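Local atomic coordinates of 3-dehydroquinate dehydratase (Aquifex aeolicus, PDB entry 2EGZ), a protein that probably catalyses the cis-dehydration of 3-dehydroquinate to 3-dehydroshikimate, the third step of the chorismate pathway, through a Schiff base formed between enzyme and substrate. Residues 2-7 with 24-29; 54-59 with 82-87; 142-147 with 170-175. All blocks are in the same frame, centred on the assembly; numbering follows the deposited sequence.

Contact 1: 2-7 with 24-29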
ATOM      1  N   LEU B   2      24.434  11.923   7.627  1.00 14.92           N
ATOM      2  CA  LEU B   2      23.971  11.995   9.003  1.00 12.76           C
ATOM      3  C   LEU B   2      23.634  10.584   9.462  1.00 13.23           C
ATOM      4  O   LEU B   2      23.174   9.765   8.670  1.00 13.02           O
ATOM      5  CB  LEU B   2      22.731  12.883   9.085  1.00 13.13           C
ATOM      6  CG  LEU B   2      22.959  14.332   8.641  1.00 16.03           C
ATOM      7  CD1 LEU B   2      21.650  15.109   8.751  1.00 15.90           C
ATOM      8  CD2 LEU B   2      24.041  14.977   9.494  1.00 17.23           C
ATOM      9  N   ILE B   3      23.867  10.305  10.741  1.00 13.03           N
ATOM     10  CA  ILE B   3      23.583   8.987  11.297  1.00 13.17           C
ATOM     11  C   ILE B   3      22.391   9.056  12.234  1.00 13.26           C
ATOM     12  O   ILE B   3      22.375   9.851  13.180  1.00 14.50           O
ATOM     13  CB  ILE B   3      24.781   8.440  12.085  1.00 12.06           C
ATOM     14  CG1 ILE B   3      26.007   8.357  11.181  1.00 14.14           C
ATOM     15  CG2 ILE B   3      24.445   7.062  12.642  1.00 12.29           C
ATOM     16  CD1 ILE B   3      27.275   7.959  11.914  1.00 13.55           C
ATOM     17  N   ALA B   4      21.396   8.215  11.973  1.00 11.78           N
ATOM     18  CA  ALA B   4      20.194   8.188  12.794  1.00 12.28           C
ATOM     19  C   ALA B   4      19.988   6.833  13.447  1.00 12.27           C
ATOM     20  O   ALA B   4      20.371   5.804  12.898  1.00 12.16           O
ATOM     21  CB  ALA B   4      18.978   8.530  11.947  1.00 11.11           C
ATOM     22  N   VAL B   5      19.377   6.846  14.624  1.00 11.90           N
ATOM     23  CA  VAL B   5      19.089   5.614  15.343  1.00 14.84           C
ATOM     24  C   VAL B   5      17.642   5.661  15.813  1.00 15.82           C
ATOM     25  O   VAL B   5      17.208   6.643  16.420  1.00 15.43           O
ATOM     26  CB  VAL B   5      20.021   5.436  16.566  1.00 16.02           C
ATOM     27  CG1 VAL B   5      19.940   6.651  17.470  1.00 17.57           C
ATOM     28  CG2 VAL B   5      19.641   4.174  17.331  1.00 18.91           C
ATOM     29  N   PRO B   6      16.857   4.618  15.496  1.00 16.86           N
ATOM     30  CA  PRO B   6      15.456   4.578  15.916  1.00 19.06           C
ATOM     31  C   PRO B   6      15.358   4.185  17.380  1.00 19.76           C
ATOM     32  O   PRO B   6      16.169   3.403  17.873  1.00 20.84           O
ATOM     33  CB  PRO B   6      14.858   3.509  15.014  1.00 19.27           C
ATOM     34  CG  PRO B   6      16.007   2.557  14.843  1.00 18.39           C
ATOM     35  CD  PRO B   6      17.148   3.519  14.559  1.00 19.28           C
ATOM     36  N   LEU B   7      14.363   4.722  18.067  1.00 21.97           N
ATOM     37  CA  LEU B   7      14.168   4.406  19.473  1.00 24.05           C
ATOM     38  C   LEU B   7      12.695   4.418  19.835  1.00 26.12           C
ATOM     39  O   LEU B   7      11.923   5.221  19.307  1.00 26.33           O
ATOM     40  CB  LEU B   7      14.887   5.426  20.365  1.00 23.35           C
ATOM     41  CG  LEU B   7      16.414   5.546  20.394  1.00 24.72           C
ATOM     42  CD1 LEU B   7      16.790   6.653  21.372  1.00 24.72           C
ATOM     43  CD2 LEU B   7      17.057   4.228  20.817  1.00 24.46           C
ATOM     44  N   ALA B  24      25.451   9.620  17.426  1.00 16.93           N
ATOM     45  CA  ALA B  24      24.268   9.764  16.587  1.00 15.73           C
ATOM     46  C   ALA B  24      24.022  11.247  16.326  1.00 15.82           C
ATOM     47  O   ALA B  24      24.247  12.079  17.205  1.00 15.68           O
ATOM     48  CB  ALA B  24      23.057   9.153  17.274  1.00 13.96           C
ATOM     49  N   ASP B  25      23.573  11.575  15.118  1.00 12.35           N
ATOM     50  CA  ASP B  25      23.280  12.966  14.771  1.00 11.61           C
ATOM     51  C   ASP B  25      21.786  13.155  14.931  1.00 11.04           C
ATOM     52  O   ASP B  25      21.306  14.246  15.247  1.00 10.49           O
ATOM     53  CB  ASP B  25      23.631  13.252  13.309  1.00 11.40           C
ATOM     54  CG  ASP B  25      25.097  13.080  13.013  1.00 13.94           C
ATOM     55  OD1 ASP B  25      25.898  13.859  13.570  1.00 14.53           O
ATOM     56  OD2 ASP B  25      25.448  12.169  12.225  1.00 14.22           O
ATOM     57  N   ILE B  26      21.061  12.066  14.700  1.00 11.30           N
ATOM     58  CA  ILE B  26      19.610  12.079  14.752  1.00 11.84           C
ATOM     59  C   ILE B  26      19.013  10.911  15.521  1.00 12.22           C
ATOM     60  O   ILE B  26      19.549   9.807  15.502  1.00 12.42           O
ATOM     61  CB  ILE B  26      19.028  11.996  13.323  1.00 11.86           C
ATOM     62  CG1 ILE B  26      19.510  13.178  12.486  1.00 12.78           C
ATOM     63  CG2 ILE B  26      17.515  11.928  13.376  1.00 13.94           C
ATOM     64  CD1 ILE B  26      19.185  13.027  11.016  1.00 15.94           C
ATOM     65  N   VAL B  27      17.899  11.167  16.197  1.00 12.26           N
ATOM     66  CA  VAL B  27      17.175  10.114  16.892  1.00 12.48           C
ATOM     67  C   VAL B  27      15.824  10.052  16.193  1.00 12.52           C
ATOM     68  O   VAL B  27      15.124  11.061  16.077  1.00 12.36           O
ATOM     69  CB  VAL B  27      16.939  10.421  18.397  1.00 14.38           C
ATOM     70  CG1 VAL B  27      15.856   9.494  18.953  1.00 16.30           C
ATOM     71  CG2 VAL B  27      18.226  10.212  19.180  1.00 13.76           C
ATOM     72  N   GLU B  28      15.468   8.879  15.689  1.00 13.05           N
ATOM     73  CA  GLU B  28      14.178   8.729  15.040  1.00 12.87           C
ATOM     74  C   GLU B  28      13.194   8.176  16.059  1.00 14.11           C
ATOM     75  O   GLU B  28      13.359   7.055  16.544  1.00 15.02           O
ATOM     76  CB  GLU B  28      14.250   7.765  13.854  1.00 13.48           C
ATOM     77  CG  GLU B  28      12.867   7.459  13.268  1.00 16.01           C
ATOM     78  CD  GLU B  28      12.906   6.500  12.093  1.00 18.39           C
ATOM     79  OE1 GLU B  28      13.668   5.516  12.160  1.00 19.17           O
ATOM     80  OE2 GLU B  28      12.162   6.721  11.111  1.00 20.35           O
ATOM     81  N   LEU B  29      12.178   8.959  16.395  1.00 13.90           N
ATOM     82  CA  LEU B  29      11.184   8.489  17.345  1.00 16.01           C
ATOM     83  C   LEU B  29      10.177   7.641  16.585  1.00 16.86           C
ATOM     84  O   LEU B  29       9.418   8.150  15.764  1.00 17.09           O
ATOM     85  CB  LEU B  29      10.464   9.662  18.025  1.00 15.89           C
ATOM     86  CG  LEU B  29      11.196  10.420  19.139  1.00 16.80           C
ATOM     87  CD1 LEU B  29      12.444  11.072  18.583  1.00 20.65           C
ATOM     88  CD2 LEU B  29      10.272  11.474  19.734  1.00 20.48           C
TER
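D25 meets strand 2-7 before the strand pairing of 26-29 has begun. Its CG stands anti to the carbonyl carbon (chi1 -63°), which brings OD2 to I3 N at 2.9 Å on the lone pair facing away from OD1. I3 O returns the grip, accepting in its carbonyl plane from both D25 N and I26 N, so the start of the ladder is clamped from two directions. L2 crosses D25 at about a right angle, while its CD1 tip meets I26 CD1 at 3.9 Å. Further along, A4 and I26 touch CB to CB at 3.7 Å on the face that also carries P6 and E28. On the other face L7 runs obliquely to V27, CD1 against CG1 at 3.8 Å, and helix 12-22, the connection of this beta-alpha-beta unit, covers V5, L7 and V27; V5 CG1 leans on A24 CB, just ahead of strand 26-29, at 4.0 Å. An alanine in place of D25 would remove the carboxylate and would probably loosen the N-terminal end of the ladder at I3 N and strip R213 of its salt-bridge partner. E28, extended beyond CG, lays OE1 3.7 Å from P6 CB, and T59 partners its OE2. The chemistry is thus divided: a charge-paired aspartate closes the N-terminal end, whereas the C-terminal end presents a buried glutamate predicted to bind 3-dehydroquinate, whose rotation T59 would help to fix.

Contact 2: 54-59 with 82-87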
ATOM      1  N   LEU B  54      20.629  16.858  19.674  1.00 15.45           N
ATOM      2  CA  LEU B  54      20.435  16.025  18.487  1.00 13.88           C
ATOM      3  C   LEU B  54      19.174  16.401  17.731  1.00 13.48           C
ATOM      4  O   LEU B  54      18.262  17.001  18.297  1.00 13.50           O
ATOM      5  CB  LEU B  54      20.362  14.547  18.874  1.00 15.04           C
ATOM      6  CG  LEU B  54      21.704  13.815  18.974  1.00 18.79           C
ATOM      7  CD1 LEU B  54      22.581  14.476  20.031  1.00 20.59           C
ATOM      8  CD2 LEU B  54      21.459  12.346  19.297  1.00 17.67           C
ATOM      9  N   LYS B  55      19.131  16.059  16.446  1.00 11.32           N
ATOM     10  CA  LYS B  55      17.955  16.339  15.634  1.00 11.99           C
ATOM     11  C   LYS B  55      17.000  15.163  15.727  1.00 10.98           C
ATOM     12  O   LYS B  55      17.388  14.074  16.147  1.00 10.62           O
ATOM     13  CB  LYS B  55      18.343  16.575  14.177  1.00 12.91           C
ATOM     14  CG  LYS B  55      18.984  17.931  13.947  1.00 15.64           C
ATOM     15  CD  LYS B  55      19.346  18.119  12.487  1.00 20.21           C
ATOM     16  CE  LYS B  55      19.893  19.511  12.234  1.00 25.40           C
ATOM     17  NZ  LYS B  55      18.876  20.556  12.533  1.00 26.39           N
ATOM     18  N   THR B  56      15.753  15.384  15.328  1.00 12.44           N
ATOM     19  CA  THR B  56      14.741  14.344  15.398  1.00 11.77           C
ATOM     20  C   THR B  56      14.047  14.058  14.081  1.00 12.02           C
ATOM     21  O   THR B  56      13.970  14.911  13.198  1.00 11.30           O
ATOM     22  CB  THR B  56      13.614  14.722  16.378  1.00 13.26           C
ATOM     23  OG1 THR B  56      12.976  15.925  15.918  1.00 11.76           O
ATOM     24  CG2 THR B  56      14.162  14.942  17.773  1.00 12.42           C
ATOM     25  N   ILE B  57      13.557  12.829  13.965  1.00 13.40           N
ATOM     26  CA  ILE B  57      12.762  12.397  12.826  1.00 11.23           C
ATOM     27  C   ILE B  57      11.501  11.891  13.513  1.00 12.09           C
ATOM     28  O   ILE B  57      11.563  11.005  14.371  1.00 11.92           O
ATOM     29  CB  ILE B  57      13.383  11.219  12.038  1.00 13.08           C
ATOM     30  CG1 ILE B  57      14.619  11.677  11.262  1.00 10.93           C
ATOM     31  CG2 ILE B  57      12.357  10.679  11.043  1.00 13.40           C
ATOM     32  CD1 ILE B  57      15.363  10.536  10.586  1.00 13.14           C
ATOM     33  N   LEU B  58      10.365  12.480  13.164  1.00 11.75           N
ATOM     34  CA  LEU B  58       9.088  12.076  13.738  1.00 13.94           C
ATOM     35  C   LEU B  58       8.481  11.029  12.812  1.00 15.07           C
ATOM     36  O   LEU B  58       8.065  11.351  11.698  1.00 14.75           O
ATOM     37  CB  LEU B  58       8.151  13.283  13.844  1.00 14.00           C
ATOM     38  CG  LEU B  58       6.707  13.011  14.283  1.00 15.66           C
ATOM     39  CD1 LEU B  58       6.689  12.468  15.707  1.00 16.04           C
ATOM     40  CD2 LEU B  58       5.897  14.298  14.194  1.00 17.14           C
ATOM     41  N   THR B  59       8.452   9.781  13.271  1.00 15.04           N
ATOM     42  CA  THR B  59       7.896   8.683  12.493  1.00 16.33           C
ATOM     43  C   THR B  59       6.772   7.998  13.252  1.00 16.15           C
ATOM     44  O   THR B  59       6.895   7.711  14.439  1.00 17.01           O
ATOM     45  CB  THR B  59       8.958   7.611  12.167  1.00 17.45           C
ATOM     46  OG1 THR B  59       9.976   8.180  11.336  1.00 16.25           O
ATOM     47  CG2 THR B  59       8.323   6.433  11.431  1.00 18.62           C
ATOM     48  N   PRO B  82       5.686  20.513  13.222  1.00 18.66           N
ATOM     49  CA  PRO B  82       6.320  21.835  13.227  1.00 19.42           C
ATOM     50  C   PRO B  82       7.481  21.897  14.223  1.00 19.36           C
ATOM     51  O   PRO B  82       8.291  22.825  14.196  1.00 20.28           O
ATOM     52  CB  PRO B  82       5.179  22.765  13.644  1.00 20.61           C
ATOM     53  CG  PRO B  82       3.953  22.060  13.141  1.00 19.03           C
ATOM     54  CD  PRO B  82       4.244  20.621  13.507  1.00 19.50           C
ATOM     55  N   LEU B  83       7.566  20.896  15.093  1.00 18.63           N
ATOM     56  CA  LEU B  83       8.598  20.875  16.121  1.00 18.85           C
ATOM     57  C   LEU B  83       9.720  19.865  15.913  1.00 19.68           C
ATOM     58  O   LEU B  83      10.687  19.854  16.672  1.00 22.49           O
ATOM     59  CB  LEU B  83       7.945  20.632  17.484  1.00 20.49           C
ATOM     60  CG  LEU B  83       6.769  21.550  17.830  1.00 22.02           C
ATOM     61  CD1 LEU B  83       6.172  21.134  19.178  1.00 24.58           C
ATOM     62  CD2 LEU B  83       7.238  23.001  17.862  1.00 22.18           C
ATOM     63  N   SER B  84       9.598  19.017  14.901  1.00 16.40           N
ATOM     64  CA  SER B  84      10.623  18.015  14.633  1.00 15.75           C
ATOM     65  C   SER B  84      11.445  18.437  13.416  1.00 14.54           C
ATOM     66  O   SER B  84      10.904  18.995  12.463  1.00 14.27           O
ATOM     67  CB  SER B  84       9.969  16.655  14.377  1.00 16.79           C
ATOM     68  OG  SER B  84      10.942  15.639  14.230  1.00 16.83           O
ATOM     69  N   ASP B  85      12.749  18.173  13.447  1.00 13.56           N
ATOM     70  CA  ASP B  85      13.617  18.549  12.331  1.00 12.21           C
ATOM     71  C   ASP B  85      13.165  17.873  11.046  1.00 10.46           C
ATOM     72  O   ASP B  85      13.210  18.474   9.970  1.00 10.73           O
ATOM     73  CB  ASP B  85      15.062  18.182  12.652  1.00 11.23           C
ATOM     74  CG  ASP B  85      15.535  18.805  13.948  1.00 14.92           C
ATOM     75  OD1 ASP B  85      15.849  20.019  13.954  1.00 16.41           O
ATOM     76  OD2 ASP B  85      15.569  18.086  14.965  1.00 13.29           O
ATOM     77  N   TYR B  86      12.736  16.619  11.164  1.00 10.33           N
ATOM     78  CA  TYR B  86      12.236  15.849  10.025  1.00 10.33           C
ATOM     79  C   TYR B  86      10.964  15.130  10.446  1.00 11.52           C
ATOM     80  O   TYR B  86      10.776  14.813  11.622  1.00 10.69           O
ATOM     81  CB  TYR B  86      13.201  14.735   9.606  1.00 11.03           C
ATOM     82  CG  TYR B  86      14.592  15.141   9.196  1.00 10.74           C
ATOM     83  CD1 TYR B  86      14.908  15.360   7.853  1.00 12.30           C
ATOM     84  CD2 TYR B  86      15.613  15.232  10.139  1.00 12.26           C
ATOM     85  CE1 TYR B  86      16.211  15.647   7.464  1.00 15.15           C
ATOM     86  CE2 TYR B  86      16.914  15.521   9.762  1.00 13.81           C
ATOM     87  CZ  TYR B  86      17.208  15.722   8.426  1.00 14.40           C
ATOM     88  OH  TYR B  86      18.507  15.970   8.046  1.00 14.80           O
ATOM     89  N   THR B  87      10.110  14.862   9.468  1.00 13.06           N
ATOM     90  CA  THR B  87       8.898  14.086   9.674  1.00 13.89           C
ATOM     91  C   THR B  87       8.928  13.061   8.544  1.00 13.98           C
ATOM     92  O   THR B  87       9.113  13.418   7.378  1.00 14.01           O
ATOM     93  CB  THR B  87       7.611  14.925   9.558  1.00 15.14           C
ATOM     94  OG1 THR B  87       7.487  15.781  10.702  1.00 14.95           O
ATOM     95  CG2 THR B  87       6.396  14.006   9.487  1.00 14.69           C
TER
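Strands 55-59 and 86-87 run parallel, with I57 paired to Y86 and L58 to T87, each pair 4.5 Å apart between CA atoms, and their ladder is short: Y86 N donates to T56 O in the carbonyl plane, and L58 N reaches Y86 O at 2.8 Å from above that carbonyl's plane. Polar side chains extend the pairing where the regular ladder stops. T56 holds OG1 between its backbone N and carbonyl carbon (chi1 61°), and from there the hydroxyl donates to S84 OG at 2.7 Å. S84, with OG anti to its own N (chi1 -175°), donates in turn to Y86 O, again at 2.7 Å. Y86 O is therefore held by two donors, one a main-chain N-H of the neighbouring strand and one a hydroxyl of its own segment, and the directed chain of bonds T56 to S84 to Y86 would fix both hydroxyl rotations. Beside it, D85 OD2 takes T56 N at 2.7 Å on the lone pair turned away from OD1, and also bonds H50 of helix 39-51. K55 crosses D85 at about a right angle; its aliphatic CB and CG pass over the carboxylate, and a bend at chi4 returns NZ to OD1 for a weak salt bridge of 3.4 Å. On the barrel's inner side, I57 CG1 packs obliquely on Y86 CB at 3.8 Å, while T56 O lies at the edge of the tyrosine ring. On the outer side L58 and T87 lie alongside each other under F77 of helix 73-80, with T87 OG1 bonded to S81. These features belong to a classical beta-alpha-beta unit, strand 55-59, helix 73-80 and strand 86-90, one of the repeating steps of a TIM barrel.

Contact 3: 142-147 with 170-175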
ATOM      1  N   LYS B 142      12.709   8.389   0.475  1.00 11.56           N
ATOM      2  CA  LYS B 142      13.425   7.347   1.201  1.00 12.04           C
ATOM      3  C   LYS B 142      12.921   5.998   0.717  1.00 12.80           C
ATOM      4  O   LYS B 142      11.714   5.755   0.700  1.00 12.03           O
ATOM      5  CB  LYS B 142      13.172   7.463   2.710  1.00 12.82           C
ATOM      6  CG  LYS B 142      13.679   6.270   3.504  1.00 15.26           C
ATOM      7  CD  LYS B 142      13.426   6.419   5.000  1.00 16.82           C
ATOM      8  CE  LYS B 142      13.993   5.223   5.756  1.00 18.67           C
ATOM      9  NZ  LYS B 142      13.827   5.326   7.238  1.00 18.90           N
ATOM     10  N   ILE B 143      13.846   5.128   0.322  1.00 11.45           N
ATOM     11  CA  ILE B 143      13.498   3.794  -0.152  1.00 13.05           C
ATOM     12  C   ILE B 143      14.248   2.773   0.693  1.00 12.68           C
ATOM     13  O   ILE B 143      15.472   2.798   0.756  1.00 13.13           O
ATOM     14  CB  ILE B 143      13.900   3.595  -1.638  1.00 14.06           C
ATOM     15  CG1 ILE B 143      13.181   4.616  -2.517  1.00 16.59           C
ATOM     16  CG2 ILE B 143      13.549   2.179  -2.094  1.00 14.57           C
ATOM     17  CD1 ILE B 143      13.592   4.562  -3.978  1.00 16.79           C
ATOM     18  N   ALA B 144      13.509   1.886   1.349  1.00 12.23           N
ATOM     19  CA  ALA B 144      14.115   0.843   2.173  1.00 11.90           C
ATOM     20  C   ALA B 144      13.539  -0.481   1.678  1.00 13.36           C
ATOM     21  O   ALA B 144      12.377  -0.791   1.940  1.00 12.21           O
ATOM     22  CB  ALA B 144      13.763   1.061   3.640  1.00 13.04           C
ATOM     23  N   VAL B 145      14.354  -1.254   0.962  1.00 12.17           N
ATOM     24  CA  VAL B 145      13.902  -2.524   0.394  1.00 12.20           C
ATOM     25  C   VAL B 145      14.875  -3.679   0.631  1.00 13.13           C
ATOM     26  O   VAL B 145      16.094  -3.500   0.598  1.00 12.41           O
ATOM     27  CB  VAL B 145      13.669  -2.384  -1.128  1.00 12.57           C
ATOM     28  CG1 VAL B 145      12.589  -1.344  -1.395  1.00 12.06           C
ATOM     29  CG2 VAL B 145      14.973  -1.975  -1.825  1.00 11.79           C
ATOM     30  N   LYS B 146      14.328  -4.869   0.861  1.00 12.46           N
ATOM     31  CA  LYS B 146      15.156  -6.038   1.112  1.00 13.84           C
ATOM     32  C   LYS B 146      15.868  -6.523  -0.139  1.00 13.32           C
ATOM     33  O   LYS B 146      15.248  -6.731  -1.186  1.00 12.15           O
ATOM     34  CB  LYS B 146      14.323  -7.192   1.682  1.00 15.63           C
ATOM     35  CG  LYS B 146      15.153  -8.447   1.951  1.00 16.42           C
ATOM     36  CD  LYS B 146      14.319  -9.593   2.503  1.00 22.70           C
ATOM     37  CE  LYS B 146      15.179 -10.836   2.730  1.00 21.80           C
ATOM     38  NZ  LYS B 146      14.373 -12.002   3.190  1.00 23.78           N
ATOM     39  N   ALA B 147      17.177  -6.698  -0.022  1.00 12.02           N
ATOM     40  CA  ALA B 147      17.973  -7.192  -1.130  1.00 13.64           C
ATOM     41  C   ALA B 147      18.043  -8.707  -0.969  1.00 14.28           C
ATOM     42  O   ALA B 147      18.303  -9.215   0.127  1.00 13.48           O
ATOM     43  CB  ALA B 147      19.378  -6.583  -1.095  1.00 14.11           C
ATOM     44  N   ILE B 170      18.296   2.528   1.278  1.00 10.30           N
ATOM     45  CA  ILE B 170      18.650   1.449   2.186  1.00 11.42           C
ATOM     46  C   ILE B 170      18.290   0.087   1.620  1.00 12.58           C
ATOM     47  O   ILE B 170      17.129  -0.162   1.289  1.00 11.64           O
ATOM     48  CB  ILE B 170      17.919   1.586   3.540  1.00 13.00           C
ATOM     49  CG1 ILE B 170      18.225   2.947   4.166  1.00 14.64           C
ATOM     50  CG2 ILE B 170      18.356   0.475   4.484  1.00 13.79           C
ATOM     51  CD1 ILE B 170      17.328   3.295   5.318  1.00 17.03           C
ATOM     52  N   SER B 171      19.289  -0.779   1.481  1.00 11.50           N
ATOM     53  CA  SER B 171      19.044  -2.146   1.034  1.00 12.66           C
ATOM     54  C   SER B 171      19.080  -2.921   2.345  1.00 12.50           C
ATOM     55  O   SER B 171      20.142  -3.058   2.958  1.00 12.15           O
ATOM     56  CB  SER B 171      20.156  -2.648   0.106  1.00 14.53           C
ATOM     57  OG  SER B 171      20.086  -2.020  -1.158  1.00 18.20           O
ATOM     58  N   MET B 172      17.920  -3.400   2.789  1.00 11.83           N
ATOM     59  CA  MET B 172      17.830  -4.142   4.040  1.00 12.56           C
ATOM     60  C   MET B 172      18.291  -5.587   3.868  1.00 13.06           C
ATOM     61  O   MET B 172      18.357  -6.103   2.749  1.00 14.18           O
ATOM     62  CB  MET B 172      16.389  -4.111   4.573  1.00 11.60           C
ATOM     63  CG  MET B 172      15.850  -2.704   4.872  1.00 13.38           C
ATOM     64  SD  MET B 172      14.161  -2.647   5.579  1.00  6.84           S
ATOM     65  CE  MET B 172      13.187  -3.216   4.162  1.00 14.59           C
ATOM     66  N   GLY B 173      18.625  -6.236   4.980  1.00 12.53           N
ATOM     67  CA  GLY B 173      19.065  -7.617   4.912  1.00 13.71           C
ATOM     68  C   GLY B 173      20.572  -7.748   4.908  1.00 14.70           C
ATOM     69  O   GLY B 173      21.285  -6.752   4.801  1.00 14.52           O
ATOM     70  N   ASP B 174      21.064  -8.978   5.016  1.00 16.21           N
ATOM     71  CA  ASP B 174      22.503  -9.204   5.041  1.00 19.43           C
ATOM     72  C   ASP B 174      23.209  -8.754   3.768  1.00 18.92           C
ATOM     73  O   ASP B 174      24.308  -8.199   3.825  1.00 20.27           O
ATOM     74  CB  ASP B 174      22.819 -10.680   5.322  1.00 22.72           C
ATOM     75  CG  ASP B 174      21.989 -11.635   4.485  1.00 28.03           C
ATOM     76  OD1 ASP B 174      21.834 -11.391   3.269  1.00 31.51           O
ATOM     77  OD2 ASP B 174      21.504 -12.646   5.042  1.00 32.20           O
ATOM     78  N   TYR B 175      22.580  -8.993   2.623  1.00 16.86           N
ATOM     79  CA  TYR B 175      23.161  -8.599   1.343  1.00 16.18           C
ATOM     80  C   TYR B 175      23.371  -7.092   1.240  1.00 16.09           C
ATOM     81  O   TYR B 175      24.384  -6.635   0.710  1.00 16.91           O
ATOM     82  CB  TYR B 175      22.251  -9.044   0.192  1.00 15.36           C
ATOM     83  CG  TYR B 175      22.355 -10.510  -0.167  1.00 15.68           C
ATOM     84  CD1 TYR B 175      23.524 -11.031  -0.719  1.00 16.76           C
ATOM     85  CD2 TYR B 175      21.281 -11.371   0.029  1.00 17.71           C
ATOM     86  CE1 TYR B 175      23.617 -12.380  -1.074  1.00 19.19           C
ATOM     87  CE2 TYR B 175      21.362 -12.718  -0.318  1.00 18.13           C
ATOM     88  CZ  TYR B 175      22.533 -13.214  -0.868  1.00 18.44           C
ATOM     89  OH  TYR B 175      22.613 -14.545  -1.209  1.00 21.37           O
TER
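M172 makes the closest side-chain approach in this pair of strands. Its chain leaves with CG anti to the carbonyl carbon, runs straight at chi2 and bends at chi3 (-68°), so that the terminal CE settles 3.4 Å from A144 O and SD lies 4.2 Å from A144 CB. On the same face I170 sets its CB against A144 CB, and its CD1 tip reaches K142 CE at 3.9 Å, the two chains crossing obliquely. K142 itself is fully extended, CG anti to the backbone N, and projects NZ into the barrel interior, where it is hydrogen-bonded to a bound tartrate. At the far end A147 CB packs on Y175 CB at 4.0 Å, and A147 O sits at the edge of the tyrosine ring.

A parallel ladder sets these groups in place. I143 O receives I170 N and I170 O receives V145 N, both nearly along the C=O axis; M172 N then approaches V145 O from well above the carbonyl plane. Last comes A147 N to M172 O at 3.1 Å, almost straight at 174°, extending the pairing into the loop. G173 follows with a positive phi of 97°, where a side chain would be jammed against the preceding carbonyl oxygen. Behind the opposite face, V153 of helix 150-160 covers A147 and S171, completing the beta-alpha-beta unit.

Around K142 NZ stand the ring of Y192, in a cation-pi contact, and D88, a long and weak ion pair. I170 also borders R180, which binds 3-dehydroquinate. K142 is the Schiff-base lysine; its apolar flank at I170 could help lower its pKa, while Y192, the weak ion pair with D88 and nearby E28 would tend to favour the protonated form.

All three contacts join neighbouring strands of one parallel barrel, and they follow each other along the chain. Contacts 1 and 2 meet directly because strands 26-30 and 55-59 are adjacent: L29 N lies 2.9 Å from I57 O, and E28 OE2 lies 2.6 Å from T59 OG1, both probable hydrogen bonds. Contact 3 stands across the barrel from contact 2, their centres 23 Å apart; its centre is 18 Å from that of contact 1. The interior nevertheless brings them together, for the side chain of K142 is about 4 Å from that of E28 and about 6 Å from that of I57. A tartrate, probably from the crystallisation liquor, lies about 3 Å from the side chain of M172 and about 5 Å from that of E28, consistent with a pocket between contacts 1 and 3.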